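Local atomic coordinates of AAR187Cp (Eremothecium gossypii, PDB entry 3ZIL), a protein that probably regulates sister-chromatid cohesion as the Wpl1 partner of cohesin, this chain being its helical Wap1 domain. Residues A[86-91]-A[152-157]; A[101-106]-A[159-164]; A[260-265]-A[272-277]; A[264-269]-A[321-326]. All coordinates share one frame; numbering follows the deposited sequence.

Contact 1 of 4, residues A[86-91]-A[152-157]; sequences LQCFIA and LYIWAT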
loop_
_atom_site.group_PDB
_atom_site.type_symbol
_atom_site.label_atom_id
_atom_site.label_comp_id
_atom_site.label_asym_id
_atom_site.label_seq_id
_atom_site.Cartn_x
_atom_site.Cartn_y
_atom_site.Cartn_z
ATOM N N LEU A 86 24.336 2.438 -1.949
ATOM C CA LEU A 86 25.181 2.461 -0.788
ATOM C C LEU A 86 24.528 3.272 0.333
ATOM O O LEU A 86 24.648 2.910 1.490
ATOM C CB LEU A 86 26.540 3.107 -1.166
ATOM C CG LEU A 86 27.303 2.454 -2.312
ATOM C CD1 LEU A 86 28.642 3.158 -2.693
ATOM C CD2 LEU A 86 27.494 0.968 -2.031
ATOM N N GLN A 87 23.889 4.407 -0.012
ATOM C CA GLN A 87 23.317 5.264 0.981
ATOM C C GLN A 87 22.119 4.568 1.587
ATOM O O GLN A 87 21.894 4.770 2.774
ATOM C CB GLN A 87 22.854 6.635 0.414
ATOM C CG GLN A 87 24.070 7.505 0.049
ATOM C CD GLN A 87 23.691 8.720 -0.756
ATOM O OE1 GLN A 87 23.098 8.605 -1.826
ATOM N NE2 GLN A 87 24.140 9.896 -0.301
ATOM N N CYS A 88 21.341 3.843 0.787
ATOM C CA CYS A 88 20.196 3.072 1.389
ATOM C C CYS A 88 20.726 1.979 2.406
ATOM O O CYS A 88 20.139 1.808 3.452
ATOM C CB CYS A 88 19.402 2.363 0.320
ATOM S SG CYS A 88 18.468 3.386 -0.825
ATOM N N PHE A 89 21.799 1.248 2.078
ATOM C CA PHE A 89 22.455 0.339 3.042
ATOM C C PHE A 89 22.875 1.029 4.386
ATOM O O PHE A 89 22.513 0.554 5.452
ATOM C CB PHE A 89 23.628 -0.434 2.380
ATOM C CG PHE A 89 24.476 -1.167 3.363
ATOM C CD1 PHE A 89 24.024 -2.360 3.954
ATOM C CD2 PHE A 89 25.684 -0.624 3.788
ATOM C CE1 PHE A 89 24.798 -3.030 4.888
ATOM C CE2 PHE A 89 26.445 -1.284 4.753
ATOM C CZ PHE A 89 26.001 -2.487 5.302
ATOM N N ILE A 90 23.553 2.192 4.322
ATOM C CA ILE A 90 23.901 2.964 5.470
ATOM C C ILE A 90 22.662 3.281 6.333
ATOM O O ILE A 90 22.684 3.077 7.582
ATOM C CB ILE A 90 24.645 4.263 5.054
ATOM C CG1 ILE A 90 25.973 3.880 4.424
ATOM C CG2 ILE A 90 24.728 5.257 6.232
ATOM C CD1 ILE A 90 26.827 3.048 5.361
ATOM N N ALA A 91 21.614 3.819 5.719
ATOM C CA ALA A 91 20.406 4.155 6.487
ATOM C C ALA A 91 19.875 2.916 7.194
ATOM O O ALA A 91 19.465 2.974 8.355
ATOM C CB ALA A 91 19.311 4.708 5.594
ATOM N N LEU A 152 12.078 1.713 -1.357
ATOM C CA LEU A 152 10.724 1.308 -0.773
ATOM C C LEU A 152 10.862 0.802 0.705
ATOM O O LEU A 152 10.121 1.212 1.613
ATOM C CB LEU A 152 10.103 0.165 -1.606
ATOM C CG LEU A 152 9.548 0.596 -2.998
ATOM C CD1 LEU A 152 9.302 -0.649 -3.836
ATOM C CD2 LEU A 152 8.214 1.420 -2.894
ATOM N N TYR A 153 11.838 -0.101 0.888
ATOM C CA TYR A 153 12.126 -0.662 2.211
ATOM C C TYR A 153 12.516 0.405 3.245
ATOM O O TYR A 153 11.986 0.424 4.309
ATOM C CB TYR A 153 13.238 -1.716 2.132
ATOM C CG TYR A 153 13.498 -2.385 3.454
ATOM C CD1 TYR A 153 12.648 -3.416 3.915
ATOM C CD2 TYR A 153 14.555 -1.972 4.258
ATOM C CE1 TYR A 153 12.877 -4.041 5.115
ATOM C CE2 TYR A 153 14.766 -2.566 5.469
ATOM C CZ TYR A 153 13.939 -3.598 5.879
ATOM O OH TYR A 153 14.191 -4.149 7.121
ATOM N N ILE A 154 13.466 1.292 2.911
ATOM C CA ILE A 154 13.843 2.312 3.817
ATOM C C ILE A 154 12.639 3.163 4.190
ATOM O O ILE A 154 12.449 3.502 5.378
ATOM C CB ILE A 154 14.943 3.244 3.224
ATOM C CG1 ILE A 154 16.191 2.441 2.914
ATOM C CG2 ILE A 154 15.143 4.440 4.173
ATOM C CD1 ILE A 154 16.772 1.848 4.236
ATOM N N TRP A 155 11.894 3.586 3.162
ATOM C CA TRP A 155 10.780 4.490 3.305
ATOM C C TRP A 155 9.731 3.899 4.204
ATOM O O TRP A 155 9.241 4.578 5.112
ATOM C CB TRP A 155 10.181 4.712 1.897
ATOM C CG TRP A 155 9.070 5.749 1.841
ATOM C CD1 TRP A 155 8.420 6.426 2.916
ATOM C CD2 TRP A 155 8.395 6.215 0.628
ATOM N NE1 TRP A 155 7.420 7.251 2.448
ATOM C CE2 TRP A 155 7.321 7.131 1.074
ATOM C CE3 TRP A 155 8.518 5.913 -0.741
ATOM C CZ2 TRP A 155 6.534 7.791 0.172
ATOM C CZ3 TRP A 155 7.691 6.556 -1.644
ATOM C CH2 TRP A 155 6.727 7.498 -1.192
ATOM N N ALA A 156 9.408 2.616 4.027
ATOM C CA ALA A 156 8.315 2.040 4.804
ATOM C C ALA A 156 8.888 1.671 6.180
ATOM O O ALA A 156 8.139 1.596 7.146
ATOM C CB ALA A 156 7.819 0.805 4.196
ATOM N N THR A 157 10.192 1.502 6.296
ATOM C CA THR A 157 10.686 0.916 7.602
ATOM C C THR A 157 11.030 2.031 8.596
ATOM O O THR A 157 10.812 1.909 9.790
ATOM C CB THR A 157 11.906 -0.020 7.413
ATOM O OG1 THR A 157 11.564 -1.067 6.518
ATOM C CG2 THR A 157 12.449 -0.643 8.785
#
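Ile154 meets Cys88 and Ala91 where helix 147-158 lies beside helix 81-93, and it is the one residue of 152-157 to reach 86-91. Earlier in that segment, Leu152 packs on helices 108-116 and 185-193. Tyr153 inclines its ring against that of Phe144. Ile154 then points toward helix 81-93. With CG1 anti to its carbonyl carbon (chi1 -61°), the longer branch runs alongside the first helix, and CG1 comes 4.1 Å from CB of Cys88. CD1 continues to the backbone, 3.5 Å from Cys88 O, and also lies 4.1 Å from CB of Ala91. A small alanine and a short cysteine thus meet one branched side chain, a close helix-helix approach in the all-helical Wap1 domain; the Cys88 and Ile154 CA atoms are 6.8 Å apart. With an alanine in place of Ile154, CG1 and CD1 would be missing, and a gap would probably open against Cys88 and Ala91 in this buried layer. Trp155 packs elsewhere, on Leu108, Ile112 and Leu190, and Ala156 also touches Leu190. Thr157 bends back on its own helix: OG1 donates to Tyr153 O at 2.7 Å, tilted 32° from the carbonyl plane, and Thr157 OG1 also sits over the centre of the Tyr153 ring, 3.4 Å above its plane.

Contact 2 of 4, residues A[101-106]-A[159-164]; sequences KRWAML and LLYTEA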
loop_
_atom_site.group_PDB
_atom_site.type_symbol
_atom_site.label_atom_id
_atom_site.label_comp_id
_atom_site.label_asym_id
_atom_site.label_seq_id
_atom_site.Cartn_x
_atom_site.Cartn_y
_atom_site.Cartn_z
ATOM N N LYS A 101 15.878 14.636 13.382
ATOM C CA LYS A 101 15.644 15.439 12.203
ATOM C C LYS A 101 16.638 15.212 11.039
ATOM O O LYS A 101 16.370 15.670 9.909
ATOM C CB LYS A 101 15.650 16.916 12.577
ATOM C CG LYS A 101 14.466 17.308 13.460
ATOM C CD LYS A 101 14.308 18.825 13.425
ATOM C CE LYS A 101 14.118 19.375 14.815
ATOM N NZ LYS A 101 12.795 18.937 15.341
ATOM N N ARG A 102 17.762 14.534 11.298
ATOM C CA ARG A 102 18.747 14.342 10.246
ATOM C C ARG A 102 18.266 13.246 9.289
ATOM O O ARG A 102 18.883 13.014 8.287
ATOM C CB ARG A 102 20.160 14.037 10.800
ATOM C CG ARG A 102 20.838 15.291 11.380
ATOM C CD ARG A 102 22.063 14.850 12.192
ATOM N NE ARG A 102 22.947 15.992 12.349
ATOM C CZ ARG A 102 23.144 16.626 13.533
ATOM N NH1 ARG A 102 22.604 16.160 14.667
ATOM N NH2 ARG A 102 23.998 17.640 13.630
ATOM N N TRP A 103 17.125 12.614 9.595
ATOM C CA TRP A 103 16.453 11.816 8.589
ATOM C C TRP A 103 16.027 12.689 7.385
ATOM O O TRP A 103 16.048 12.205 6.256
ATOM C CB TRP A 103 15.256 11.085 9.195
ATOM C CG TRP A 103 15.569 9.764 9.872
ATOM C CD1 TRP A 103 15.493 9.480 11.243
ATOM C CD2 TRP A 103 16.022 8.513 9.260
ATOM N NE1 TRP A 103 15.841 8.199 11.499
ATOM C CE2 TRP A 103 16.163 7.549 10.357
ATOM C CE3 TRP A 103 16.279 8.099 7.957
ATOM C CZ2 TRP A 103 16.559 6.224 10.147
ATOM C CZ3 TRP A 103 16.705 6.756 7.754
ATOM C CH2 TRP A 103 16.836 5.852 8.819
ATOM N N ALA A 104 15.765 13.988 7.594
ATOM C CA ALA A 104 15.385 14.929 6.520
ATOM C C ALA A 104 16.538 15.081 5.531
ATOM O O ALA A 104 16.337 15.583 4.408
ATOM C CB ALA A 104 15.025 16.322 7.082
ATOM N N MET A 105 17.742 14.586 5.851
ATOM C CA MET A 105 18.751 14.695 4.774
ATOM C C MET A 105 18.456 13.728 3.632
ATOM O O MET A 105 19.119 13.800 2.619
ATOM C CB MET A 105 20.212 14.518 5.244
ATOM C CG MET A 105 20.658 15.472 6.324
ATOM S SD MET A 105 22.327 14.929 6.959
ATOM C CE MET A 105 23.418 15.696 5.746
ATOM N N LEU A 106 17.508 12.786 3.821
ATOM C CA LEU A 106 17.056 11.904 2.761
ATOM C C LEU A 106 15.696 12.399 2.282
ATOM O O LEU A 106 14.648 11.942 2.851
ATOM C CB LEU A 106 16.959 10.420 3.263
ATOM C CG LEU A 106 18.259 9.709 3.713
ATOM C CD1 LEU A 106 18.762 10.289 5.045
ATOM C CD2 LEU A 106 18.068 8.185 3.827
ATOM N N LEU A 159 10.648 5.584 7.638
ATOM C CA LEU A 159 10.127 6.917 7.351
ATOM C C LEU A 159 8.633 6.881 7.156
ATOM O O LEU A 159 8.089 7.718 6.439
ATOM C CB LEU A 159 10.820 7.523 6.133
ATOM C CG LEU A 159 12.342 7.678 6.209
ATOM C CD1 LEU A 159 12.910 8.071 4.843
ATOM C CD2 LEU A 159 12.701 8.674 7.326
ATOM N N LEU A 160 7.956 5.894 7.738
ATOM C CA LEU A 160 6.498 5.873 7.625
ATOM C C LEU A 160 6.064 7.089 8.498
ATOM O O LEU A 160 4.903 7.298 8.728
ATOM C CB LEU A 160 5.914 4.523 8.060
ATOM C CG LEU A 160 4.629 3.943 7.399
ATOM C CD1 LEU A 160 4.668 3.985 5.883
ATOM C CD2 LEU A 160 4.321 2.519 7.836
ATOM N N TYR A 161 7.080 7.849 8.962
ATOM C CA TYR A 161 7.062 9.274 9.422
ATOM C C TYR A 161 5.666 9.833 9.433
ATOM O O TYR A 161 4.843 9.269 10.125
ATOM C CB TYR A 161 8.048 10.181 8.621
ATOM C CG TYR A 161 9.245 10.746 9.381
ATOM C CD1 TYR A 161 9.373 10.587 10.774
ATOM C CD2 TYR A 161 10.242 11.480 8.707
ATOM C CE1 TYR A 161 10.466 11.114 11.462
ATOM C CE2 TYR A 161 11.338 12.014 9.393
ATOM C CZ TYR A 161 11.446 11.828 10.771
ATOM O OH TYR A 161 12.521 12.355 11.474
ATOM N N THR A 162 5.321 10.890 8.707
ATOM C CA THR A 162 6.081 11.777 7.819
ATOM C C THR A 162 4.811 12.424 7.337
ATOM O O THR A 162 3.742 11.785 7.354
ATOM C CB THR A 162 6.744 11.044 6.646
ATOM N N GLU A 163 4.874 13.678 6.935
ATOM C CA GLU A 163 3.725 14.310 6.321
ATOM C C GLU A 163 3.495 13.529 5.000
ATOM O O GLU A 163 4.404 12.896 4.511
ATOM C CB GLU A 163 4.017 15.797 6.094
ATOM N N ALA A 164 2.288 13.519 4.452
ATOM C CA ALA A 164 2.074 12.972 3.082
ATOM C C ALA A 164 3.116 13.448 2.015
ATOM O O ALA A 164 3.476 14.599 1.982
ATOM C CB ALA A 164 0.652 13.270 2.610
#
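Trp103 meets Leu159 in the tight half of this contact and Tyr161 in the loose half. Residues 101-105 form a short 3-10 segment in the link between helices 81-93 and 108-116. The irregular chain 159-164 leaves helix 147-158, so two interhelical connections of the Wap1 domain pack together here. On the inner side a single methyl does the touching: Leu159 CD2 lies 3.7 Å from Trp103 CE3 and 3.8 Å from Trp103 CD2, meeting the indole obliquely, and is 4.0 Å from Trp103 CB. The CG of Leu159 stands anti to its carbonyl carbon (chi1 -59°), which carries CG, and with it the CD2 methyl, to the tryptophan although the CB itself does not point there. Around the indole, Trp69 packs edge-to-face, Tyr158 adds another ring at a shallow angle, and NE1 donates to Leu97 O. An alanine at Trp103 would probably leave the Leu159 methyl without its mate, open a gap beside Trp69 and Tyr158, and remove the N-H that bonds Leu97 O. The outer side is slacker. Tyr161, exposed and poorly ordered, extends its phenol toward the base of Trp103, with OH 3.8 Å and CE2 4.0 Å from Trp103 CB; OH also comes within 4.4 Å of Lys101 CA. Since the indole NH is spent on Leu97 and both meetings with Trp103 are van der Waals ones, dispersion and the exclusion of water should hold the two connections together, mostly through Leu159.

Contact 3 of 4, residues A[260-265]-A[272-277]; sequences QLHQNN and EIKTNL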
loop_
_atom_site.group_PDB
_atom_site.type_symbol
_atom_site.label_atom_id
_atom_site.label_comp_id
_atom_site.label_asym_id
_atom_site.label_seq_id
_atom_site.Cartn_x
_atom_site.Cartn_y
_atom_site.Cartn_z
ATOM N N GLN A 260 -18.625 -13.974 -6.759
ATOM C CA GLN A 260 -19.397 -15.126 -7.253
ATOM C C GLN A 260 -18.546 -16.388 -7.365
ATOM O O GLN A 260 -19.056 -17.463 -7.124
ATOM C CB GLN A 260 -20.090 -14.883 -8.590
ATOM C CG GLN A 260 -21.436 -14.178 -8.531
ATOM C CD GLN A 260 -21.807 -13.610 -9.896
ATOM O OE1 GLN A 260 -21.531 -12.429 -10.200
ATOM N NE2 GLN A 260 -22.389 -14.462 -10.757
ATOM N N LEU A 261 -17.269 -16.244 -7.719
ATOM C CA LEU A 261 -16.373 -17.353 -7.845
ATOM C C LEU A 261 -16.234 -18.026 -6.470
ATOM O O LEU A 261 -16.047 -19.207 -6.411
ATOM C CB LEU A 261 -14.984 -16.871 -8.336
ATOM C CG LEU A 261 -13.984 -17.950 -8.739
ATOM C CD1 LEU A 261 -14.707 -18.962 -9.591
ATOM C CD2 LEU A 261 -12.776 -17.437 -9.538
ATOM N N HIS A 262 -16.310 -17.266 -5.374
ATOM C CA HIS A 262 -15.957 -17.808 -4.062
ATOM C C HIS A 262 -17.155 -17.792 -3.220
ATOM O O HIS A 262 -17.061 -17.643 -2.027
ATOM C CB HIS A 262 -14.883 -16.980 -3.386
ATOM C CG HIS A 262 -13.583 -16.976 -4.127
ATOM N ND1 HIS A 262 -12.690 -17.990 -4.029
ATOM C CD2 HIS A 262 -13.027 -16.039 -5.004
ATOM C CE1 HIS A 262 -11.615 -17.722 -4.817
ATOM N NE2 HIS A 262 -11.810 -16.517 -5.393
ATOM N N GLN A 263 -18.314 -17.907 -3.853
ATOM C CA GLN A 263 -19.567 -17.750 -3.117
ATOM C C GLN A 263 -19.777 -18.818 -2.013
ATOM O O GLN A 263 -20.370 -18.535 -0.973
ATOM C CB GLN A 263 -20.748 -17.634 -4.076
ATOM C CG GLN A 263 -21.124 -18.919 -4.751
ATOM C CD GLN A 263 -22.239 -18.717 -5.742
ATOM O OE1 GLN A 263 -22.174 -17.854 -6.618
ATOM N NE2 GLN A 263 -23.280 -19.501 -5.600
ATOM N N ASN A 264 -19.226 -20.011 -2.233
ATOM C CA ASN A 264 -19.168 -21.090 -1.236
ATOM C C ASN A 264 -18.587 -20.662 0.111
ATOM O O ASN A 264 -18.960 -21.217 1.167
ATOM C CB ASN A 264 -18.401 -22.274 -1.831
ATOM C CG ASN A 264 -19.031 -22.756 -3.137
ATOM O OD1 ASN A 264 -18.540 -22.467 -4.241
ATOM N ND2 ASN A 264 -20.161 -23.438 -3.017
ATOM N N ASN A 265 -17.735 -19.629 0.076
ATOM C CA ASN A 265 -17.105 -19.074 1.281
ATOM C C ASN A 265 -17.866 -17.967 1.966
ATOM O O ASN A 265 -17.427 -17.515 3.019
ATOM C CB ASN A 265 -15.676 -18.558 0.976
ATOM C CG ASN A 265 -14.686 -19.676 0.899
ATOM O OD1 ASN A 265 -14.051 -20.040 1.909
ATOM N ND2 ASN A 265 -14.592 -20.289 -0.269
ATOM N N GLU A 272 -8.964 -18.245 6.009
ATOM C CA GLU A 272 -8.702 -16.884 6.446
ATOM C C GLU A 272 -8.416 -16.070 5.221
ATOM O O GLU A 272 -8.852 -14.919 5.120
ATOM C CB GLU A 272 -7.481 -16.792 7.365
ATOM C CG GLU A 272 -6.898 -15.378 7.351
ATOM C CD GLU A 272 -5.717 -15.155 8.289
ATOM O OE1 GLU A 272 -5.840 -15.464 9.493
ATOM O OE2 GLU A 272 -4.673 -14.633 7.819
ATOM N N ILE A 273 -7.646 -16.646 4.305
ATOM C CA ILE A 273 -7.314 -15.919 3.084
ATOM C C ILE A 273 -8.617 -15.652 2.286
ATOM O O ILE A 273 -8.889 -14.517 1.846
ATOM C CB ILE A 273 -6.145 -16.558 2.271
ATOM C CG1 ILE A 273 -6.256 -16.219 0.771
ATOM C CG2 ILE A 273 -6.045 -18.071 2.535
ATOM C CD1 ILE A 273 -4.922 -16.009 0.048
ATOM N N LYS A 274 -9.464 -16.661 2.146
ATOM C CA LYS A 274 -10.594 -16.390 1.311
ATOM C C LYS A 274 -11.585 -15.393 1.991
ATOM O O LYS A 274 -12.254 -14.637 1.312
ATOM C CB LYS A 274 -11.255 -17.647 0.777
ATOM C CG LYS A 274 -10.539 -18.356 -0.383
ATOM C CD LYS A 274 -11.521 -19.352 -1.015
ATOM C CE LYS A 274 -10.912 -20.685 -1.422
ATOM N NZ LYS A 274 -11.815 -21.390 -2.405
ATOM N N THR A 275 -11.625 -15.373 3.311
ATOM C CA THR A 275 -12.610 -14.616 4.038
ATOM C C THR A 275 -12.251 -13.135 4.027
ATOM O O THR A 275 -13.049 -12.328 3.623
ATOM C CB THR A 275 -12.756 -15.146 5.462
ATOM O OG1 THR A 275 -13.347 -16.449 5.371
ATOM C CG2 THR A 275 -13.679 -14.259 6.269
ATOM N N ASN A 276 -11.022 -12.825 4.431
ATOM C CA ASN A 276 -10.504 -11.491 4.307
ATOM C C ASN A 276 -10.573 -10.898 2.919
ATOM O O ASN A 276 -10.898 -9.733 2.758
ATOM C CB ASN A 276 -9.106 -11.407 4.861
ATOM C CG ASN A 276 -9.097 -11.513 6.353
ATOM O OD1 ASN A 276 -10.130 -11.291 7.021
ATOM N ND2 ASN A 276 -7.939 -11.858 6.906
ATOM N N LEU A 277 -10.288 -11.710 1.917
ATOM C CA LEU A 277 -10.433 -11.324 0.546
ATOM C C LEU A 277 -11.884 -10.970 0.187
ATOM O O LEU A 277 -12.137 -9.993 -0.529
ATOM C CB LEU A 277 -10.042 -12.497 -0.343
ATOM C CG LEU A 277 -10.333 -12.261 -1.839
ATOM C CD1 LEU A 277 -9.252 -11.298 -2.377
ATOM C CD2 LEU A 277 -10.419 -13.518 -2.730
#
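The backbone at His262 and Asn265 faces the first turns of helix 272-289, where Lys274 and Leu277 lie; the closest CA pair is Asn265 and Thr275, 6.9 Å apart. This is a helix-linker-helix connection of the all-helical Wap1 domain: His262 is the first residue to leave helical geometry after helix 248-261, and the chain soon re-enters a weakly bonded turn from Asn264. Lys274 carries most of the contact. Its CD lies against two polar groups, 3.3 Å from Asn265 ND2 and 3.5 Å from His262 ND1, and the lysine chain crosses both side chains at about a right angle. A bend at its chi3 (-140°) sets the course of the tail past them. Asn265 OD1 pairs with Ser269 OG, consistent with ND2 being the end turned to the lysine. Farther along the helix, Leu277 CD2 approaches His262 NE2 at 4.2 Å. The ammonium group would probably discourage a second proton on the imidazole, because Lys274 NZ lies in the ring plane at its edge, 3.9 Å from His262 ND1.

Contact 4 of 4, residues A[264-269]-A[321-326]; sequences NNIVSS and FVLQLF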
loop_
_atom_site.group_PDB
_atom_site.type_symbol
_atom_site.label_atom_id
_atom_site.label_comp_id
_atom_site.label_asym_id
_atom_site.label_seq_id
_atom_site.Cartn_x
_atom_site.Cartn_y
_atom_site.Cartn_z
ATOM N N ASN A 264 -19.226 -20.011 -2.233
ATOM C CA ASN A 264 -19.168 -21.090 -1.236
ATOM C C ASN A 264 -18.587 -20.662 0.111
ATOM O O ASN A 264 -18.960 -21.217 1.167
ATOM C CB ASN A 264 -18.401 -22.274 -1.831
ATOM C CG ASN A 264 -19.031 -22.756 -3.137
ATOM O OD1 ASN A 264 -18.540 -22.467 -4.241
ATOM N ND2 ASN A 264 -20.161 -23.438 -3.017
ATOM N N ASN A 265 -17.735 -19.629 0.076
ATOM C CA ASN A 265 -17.105 -19.074 1.281
ATOM C C ASN A 265 -17.866 -17.967 1.966
ATOM O O ASN A 265 -17.427 -17.515 3.019
ATOM C CB ASN A 265 -15.676 -18.558 0.976
ATOM C CG ASN A 265 -14.686 -19.676 0.899
ATOM O OD1 ASN A 265 -14.051 -20.040 1.909
ATOM N ND2 ASN A 265 -14.592 -20.289 -0.269
ATOM N N ILE A 266 -18.987 -17.527 1.384
ATOM C CA ILE A 266 -19.803 -16.423 1.973
ATOM C C ILE A 266 -20.614 -16.865 3.181
ATOM O O ILE A 266 -20.641 -16.190 4.224
ATOM C CB ILE A 266 -20.704 -15.692 0.917
ATOM C CG1 ILE A 266 -19.829 -14.761 0.040
ATOM C CG2 ILE A 266 -21.757 -14.818 1.617
ATOM C CD1 ILE A 266 -20.080 -14.894 -1.440
ATOM N N VAL A 267 -21.307 -17.978 3.056
ATOM C CA VAL A 267 -22.171 -18.396 4.161
ATOM C C VAL A 267 -21.311 -18.954 5.277
ATOM O O VAL A 267 -21.414 -18.506 6.428
ATOM C CB VAL A 267 -23.163 -19.475 3.756
ATOM C CG1 VAL A 267 -24.090 -19.774 4.949
ATOM C CG2 VAL A 267 -23.910 -19.025 2.512
ATOM N N SER A 268 -20.437 -19.886 4.902
ATOM C CA SER A 268 -19.514 -20.497 5.813
ATOM C C SER A 268 -18.135 -20.514 5.160
ATOM O O SER A 268 -18.044 -20.545 3.935
ATOM C CB SER A 268 -19.973 -21.918 6.068
ATOM O OG SER A 268 -19.523 -22.296 7.338
ATOM N N SER A 269 -17.072 -20.483 5.968
ATOM C CA SER A 269 -15.655 -20.526 5.482
ATOM C C SER A 269 -14.660 -20.932 6.584
ATOM O O SER A 269 -14.757 -20.502 7.726
ATOM C CB SER A 269 -15.185 -19.197 4.881
ATOM O OG SER A 269 -13.899 -19.345 4.270
ATOM N N PHE A 321 -20.060 -11.946 9.695
ATOM C CA PHE A 321 -19.824 -10.622 9.136
ATOM C C PHE A 321 -19.815 -10.679 7.586
ATOM O O PHE A 321 -20.475 -9.894 6.928
ATOM C CB PHE A 321 -18.494 -10.105 9.653
ATOM C CG PHE A 321 -18.172 -8.714 9.194
ATOM C CD1 PHE A 321 -18.865 -7.626 9.714
ATOM C CD2 PHE A 321 -17.182 -8.494 8.264
ATOM C CE1 PHE A 321 -18.566 -6.348 9.322
ATOM C CE2 PHE A 321 -16.852 -7.200 7.889
ATOM C CZ PHE A 321 -17.547 -6.137 8.415
ATOM N N VAL A 322 -19.118 -11.644 6.999
ATOM C CA VAL A 322 -19.087 -11.678 5.534
ATOM C C VAL A 322 -20.460 -11.802 4.872
ATOM O O VAL A 322 -20.724 -11.114 3.905
ATOM C CB VAL A 322 -18.129 -12.710 4.890
ATOM C CG1 VAL A 322 -17.562 -12.095 3.645
ATOM C CG2 VAL A 322 -16.983 -13.078 5.779
ATOM N N LEU A 323 -21.319 -12.698 5.391
ATOM C CA LEU A 323 -22.655 -12.789 4.868
ATOM C C LEU A 323 -23.456 -11.514 5.079
ATOM O O LEU A 323 -24.200 -11.120 4.197
ATOM C CB LEU A 323 -23.406 -14.006 5.440
ATOM C CG LEU A 323 -24.809 -14.156 4.847
ATOM C CD1 LEU A 323 -24.829 -14.047 3.326
ATOM C CD2 LEU A 323 -25.426 -15.472 5.301
ATOM N N GLN A 324 -23.320 -10.878 6.233
ATOM C CA GLN A 324 -24.003 -9.599 6.478
ATOM C C GLN A 324 -23.606 -8.519 5.510
ATOM O O GLN A 324 -24.444 -7.763 5.006
ATOM C CB GLN A 324 -23.703 -9.148 7.902
ATOM C CG GLN A 324 -24.538 -10.007 8.866
ATOM C CD GLN A 324 -24.049 -9.868 10.280
ATOM O OE1 GLN A 324 -22.835 -9.730 10.513
ATOM N NE2 GLN A 324 -24.973 -9.892 11.243
ATOM N N LEU A 325 -22.304 -8.469 5.243
ATOM C CA LEU A 325 -21.762 -7.505 4.320
ATOM C C LEU A 325 -22.297 -7.840 2.904
ATOM O O LEU A 325 -22.697 -6.962 2.131
ATOM C CB LEU A 325 -20.210 -7.659 4.429
ATOM C CG LEU A 325 -19.356 -6.581 3.748
ATOM C CD1 LEU A 325 -19.912 -5.163 3.982
ATOM C CD2 LEU A 325 -17.880 -6.748 4.164
ATOM N N PHE A 326 -22.340 -9.125 2.562
ATOM C CA PHE A 326 -22.838 -9.490 1.246
ATOM C C PHE A 326 -24.263 -8.994 1.055
ATOM O O PHE A 326 -24.631 -8.536 -0.024
ATOM C CB PHE A 326 -22.762 -11.015 1.047
ATOM C CG PHE A 326 -23.332 -11.476 -0.256
ATOM C CD1 PHE A 326 -22.545 -11.552 -1.362
ATOM C CD2 PHE A 326 -24.678 -11.798 -0.371
ATOM C CE1 PHE A 326 -23.068 -11.947 -2.588
ATOM C CE2 PHE A 326 -25.226 -12.147 -1.596
ATOM C CZ PHE A 326 -24.415 -12.248 -2.704
#
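This is buried packing, apolar between Ile266 and both Leu323 and Phe326, with Val322 meeting the Ile266 carbonyl; it places the short, weakly bonded helix 264-267 on the first turns of helix 321-336 in the all-helical Wap1 domain. The backbones come close, with Ile266 CA and Leu323 CA 5.5 Å apart. Ile266 supplies most of the buried surface of its segment, and its CG2 methyl makes the closest approaches. With CG1 beside the backbone N (chi1 -75°), CG2 stands anti to that nitrogen and lies 3.6 Å from Leu323 CD1 and only 3.9 Å from Leu323 CA, so it rests on the helix surface as well as on the leucine side chain. The same methyl touches the root of the phenylalanine, 4.0 Å from Phe326 CB, one helical turn beyond Val322. In both pairs the isoleucine crosses its partner at about a right angle. The backbone shares in the packing: Ile266 O is 3.7 Å from Leu323 CB and 4.3 Å from Val322 CB. Helix 304-313 covers the neighbouring side, where Val311 touches both Leu323 and Val267, while the Phe326 ring stacks on Phe304 and Val322 packs on Thr275 and Ile279 of helix 272-289. The small helix is thus seated among three longer ones. At the far end of the isoleucine, its CD1 reaches Phe326 CD1 at 4.2 Å.

From the N terminus, helix 81-93 opens contact 1 and the connection after it opens contact 2; both close with helix 147-158 and the chain leaving it. Their segments alternate, so the two loops cross, and they touch through Ala91 with Trp103 and Leu106, their centres 12 Å apart. The second pair lies in series, beyond the centre of the chain, with contacts 1 and 3 about 36 Å apart between centres. There, contact 3 closes a short loop over the short connection between helices 248-261 and 272-289, and contact 4 starts from the same stretch, sharing Asn264 and Asn265, but closes only at helix 321-336. Thr275 meets Ser269 and Val322, joining contacts 3 and 4.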